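Local structure of YchF GTP-binding protein (Schizosaccharomyces pombe, 1NI3) at residues F90-L95 and N107-H112. The protein hydrolyses ATP and, less efficiently, GTP, with magnesium as cofactor, and negatively regulates the G2/M transition of the cell cycle. Numbering follows the deposited sequence.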
ATOM      1  N   PHE A  90       3.031   7.982  -3.738  1.00 33.62           N
ATOM      2  CA  PHE A  90       2.758   9.170  -4.539  1.00 34.01           C
ATOM      3  C   PHE A  90       2.125  10.338  -3.812  1.00 34.97           C
ATOM      4  O   PHE A  90       1.210  10.177  -2.985  1.00 32.93           O
ATOM      5  CB  PHE A  90       1.899   8.826  -5.750  1.00 34.29           C
ATOM      6  CG  PHE A  90       2.703   8.413  -6.948  1.00 40.86           C
ATOM      7  CD1 PHE A  90       2.649   7.112  -7.426  1.00 41.76           C
ATOM      8  CD2 PHE A  90       3.550   9.321  -7.585  1.00 39.52           C
ATOM      9  CE1 PHE A  90       3.427   6.720  -8.510  1.00 42.26           C
ATOM     10  CE2 PHE A  90       4.334   8.931  -8.675  1.00 38.01           C
ATOM     11  CZ  PHE A  90       4.274   7.635  -9.139  1.00 38.52           C
ATOM     12  N   ASP A  91       2.640  11.520  -4.137  1.00 34.97           N
ATOM     13  CA  ASP A  91       2.165  12.771  -3.576  1.00 35.02           C
ATOM     14  C   ASP A  91       1.050  13.316  -4.472  1.00 35.20           C
ATOM     15  O   ASP A  91       1.243  14.245  -5.248  1.00 33.82           O
ATOM     16  CB  ASP A  91       3.319  13.764  -3.490  1.00 36.66           C
ATOM     17  CG  ASP A  91       2.866  15.129  -3.050  1.00 38.29           C
ATOM     18  OD1 ASP A  91       1.963  15.195  -2.186  1.00 39.66           O
ATOM     19  OD2 ASP A  91       3.415  16.134  -3.557  1.00 37.79           O
ATOM     20  N   ILE A  92      -0.123  12.707  -4.347  1.00 36.58           N
ATOM     21  CA  ILE A  92      -1.300  13.085  -5.111  1.00 37.36           C
ATOM     22  C   ILE A  92      -1.451  14.609  -5.184  1.00 38.12           C
ATOM     23  O   ILE A  92      -1.574  15.173  -6.274  1.00 37.25           O
ATOM     24  CB  ILE A  92      -2.566  12.474  -4.485  1.00 38.49           C
ATOM     25  CG1 ILE A  92      -2.352  10.974  -4.276  1.00 35.01           C
ATOM     26  CG2 ILE A  92      -3.768  12.742  -5.388  1.00 38.74           C
ATOM     27  CD1 ILE A  92      -2.038  10.224  -5.550  1.00 34.37           C
ATOM     28  N   ALA A  93      -1.452  15.270  -4.029  1.00 38.38           N
ATOM     29  CA  ALA A  93      -1.587  16.720  -4.004  1.00 36.85           C
ATOM     30  C   ALA A  93      -0.565  17.356  -4.942  1.00 38.62           C
ATOM     31  O   ALA A  93      -0.917  18.156  -5.798  1.00 43.25           O
ATOM     32  CB  ALA A  93      -1.400  17.239  -2.597  1.00 33.80           C
ATOM     33  N   GLY A  94       0.699  16.996  -4.786  1.00 39.23           N
ATOM     34  CA  GLY A  94       1.724  17.562  -5.639  1.00 41.71           C
ATOM     35  C   GLY A  94       1.487  17.384  -7.126  1.00 45.90           C
ATOM     36  O   GLY A  94       1.967  18.191  -7.924  1.00 45.77           O
ATOM     37  N   LEU A  95       0.752  16.340  -7.506  1.00 50.53           N
ATOM     38  CA  LEU A  95       0.481  16.053  -8.919  1.00 53.07           C
ATOM     39  C   LEU A  95      -0.660  16.863  -9.500  1.00 54.39           C
ATOM     40  O   LEU A  95      -1.118  16.580 -10.602  1.00 55.51           O
ATOM     41  CB  LEU A  95       0.163  14.574  -9.117  1.00 53.59           C
ATOM     42  CG  LEU A  95       1.351  13.635  -8.951  1.00 53.98           C
ATOM     43  CD1 LEU A  95       0.859  12.206  -8.804  1.00 54.14           C
ATOM     44  CD2 LEU A  95       2.279  13.787 -10.142  1.00 53.47           C
ATOM     45  N   ASN A 107     -12.370  16.396  -8.608  1.00 58.92           N
ATOM     46  CA  ASN A 107     -12.280  15.440  -9.698  1.00 59.06           C
ATOM     47  C   ASN A 107     -10.862  15.266 -10.198  1.00 56.90           C
ATOM     48  O   ASN A 107     -10.489  14.192 -10.651  1.00 58.52           O
ATOM     49  CB  ASN A 107     -13.178  15.891 -10.843  1.00 64.42           C
ATOM     50  CG  ASN A 107     -14.172  14.835 -11.245  1.00 68.76           C
ATOM     51  OD1 ASN A 107     -13.797  13.794 -11.783  1.00 73.56           O
ATOM     52  ND2 ASN A 107     -15.452  15.093 -10.992  1.00 68.26           N
ATOM     53  N   ALA A 108     -10.073  16.327 -10.134  1.00 55.70           N
ATOM     54  CA  ALA A 108      -8.696  16.238 -10.602  1.00 54.56           C
ATOM     55  C   ALA A 108      -7.881  15.373  -9.646  1.00 53.85           C
ATOM     56  O   ALA A 108      -7.230  14.407 -10.057  1.00 51.62           O
ATOM     57  CB  ALA A 108      -8.080  17.626 -10.703  1.00 54.20           C
ATOM     58  N   PHE A 109      -7.920  15.748  -8.368  1.00 53.33           N
ATOM     59  CA  PHE A 109      -7.214  15.028  -7.317  1.00 49.67           C
ATOM     60  C   PHE A 109      -7.516  13.547  -7.465  1.00 46.57           C
ATOM     61  O   PHE A 109      -6.621  12.713  -7.475  1.00 47.37           O
ATOM     62  CB  PHE A 109      -7.683  15.509  -5.946  1.00 49.73           C
ATOM     63  CG  PHE A 109      -6.825  15.028  -4.819  1.00 51.30           C
ATOM     64  CD1 PHE A 109      -5.592  15.620  -4.570  1.00 52.92           C
ATOM     65  CD2 PHE A 109      -7.227  13.960  -4.027  1.00 52.38           C
ATOM     66  CE1 PHE A 109      -4.765  15.157  -3.547  1.00 52.12           C
ATOM     67  CE2 PHE A 109      -6.410  13.489  -3.006  1.00 53.10           C
ATOM     68  CZ  PHE A 109      -5.173  14.092  -2.766  1.00 52.81           C
ATOM     69  N   LEU A 110      -8.793  13.229  -7.579  1.00 41.68           N
ATOM     70  CA  LEU A 110      -9.181  11.853  -7.752  1.00 38.59           C
ATOM     71  C   LEU A 110      -8.646  11.232  -9.030  1.00 37.46           C
ATOM     72  O   LEU A 110      -8.222  10.084  -9.022  1.00 40.64           O
ATOM     73  CB  LEU A 110     -10.697  11.712  -7.704  1.00 36.11           C
ATOM     74  CG  LEU A 110     -11.325  11.901  -6.327  1.00 35.98           C
ATOM     75  CD1 LEU A 110     -12.823  11.727  -6.436  1.00 38.06           C
ATOM     76  CD2 LEU A 110     -10.744  10.893  -5.354  1.00 37.30           C
ATOM     77  N   SER A 111      -8.651  11.970 -10.134  1.00 36.97           N
ATOM     78  CA  SER A 111      -8.151  11.390 -11.383  1.00 35.44           C
ATOM     79  C   SER A 111      -6.758  10.771 -11.241  1.00 33.69           C
ATOM     80  O   SER A 111      -6.411   9.863 -11.978  1.00 32.12           O
ATOM     81  CB  SER A 111      -8.170  12.421 -12.531  1.00 33.29           C
ATOM     82  OG  SER A 111      -7.055  13.297 -12.471  1.00 32.14           O
ATOM     83  N   HIS A 112      -5.985  11.259 -10.277  1.00 37.20           N
ATOM     84  CA  HIS A 112      -4.630  10.762 -10.010  1.00 39.82           C
ATOM     85  C   HIS A 112      -4.625   9.619  -9.023  1.00 38.85           C
ATOM     86  O   HIS A 112      -3.771   8.737  -9.064  1.00 40.05           O
ATOM     87  CB  HIS A 112      -3.753  11.874  -9.452  1.00 43.07           C
ATOM     88  CG  HIS A 112      -3.233  12.801 -10.498  1.00 46.50           C
ATOM     89  ND1 HIS A 112      -2.352  12.388 -11.464  1.00 48.72           N
ATOM     90  CD2 HIS A 112      -3.510  14.102 -10.751  1.00 44.90           C
ATOM     91  CE1 HIS A 112      -2.103  13.402 -12.284  1.00 50.21           C
ATOM     92  NE2 HIS A 112      -2.793  14.444 -11.871  1.00 49.97           N
TER
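Ile-92 and His-112 mark the nearest approach of the two backbones, with 6.4 Å between Ile-92 CA and His-112 CA. Segment 90-95 leaves the end of strand 81-90, passes through an inverse gamma turn centred on Asp-91 and coils into a helix-like bend, in which Leu-95 N donates to Asp-91 O. Segment 107-112 is helical, and Ser-111 OG turns back to a lone pair of Ala-108 O at 2.7 Å, in the carbonyl plane.

Two aromatic rings of the helix receive the loop. Phe-109 CG lies anti to its backbone N (chi1 -168°), and the side chains of Phe-109 and Ile-92 cross at about a right angle. Ile-92 CG2 sits over one ring face, somewhat toward the rim, in a CH-pi contact whose closeness is doubtful at this resolution and implies no tightness, while Ala-93 CA lies at the ring edge, in its plane. Ala-93 CB adds a looser contact, 4.1 Å from Phe-109 CE1. One turn on, His-112 presents an imidazole face to Leu-95 CB, which stands over the ring centre, 3.9 Å from the centroid. Leu-95 O, 3.0 Å from His-112 NE2, lies above the ring on the same side as Leu-95 CB, at a poor angle for a hydrogen bond.

Val-26 of strand 22-27 also touches Phe-109, and Ala-93 touches Lys-33 of the P-loop, a predicted ATP-binding residue. Asp-91 to Gly-94 fit the DxxG (G3) motif at the start of switch II, as in related P-loop GTPases. Apolar and CH-pi contacts, without directional polar links, thus join this loop to the helix beside the probable nucleotide site.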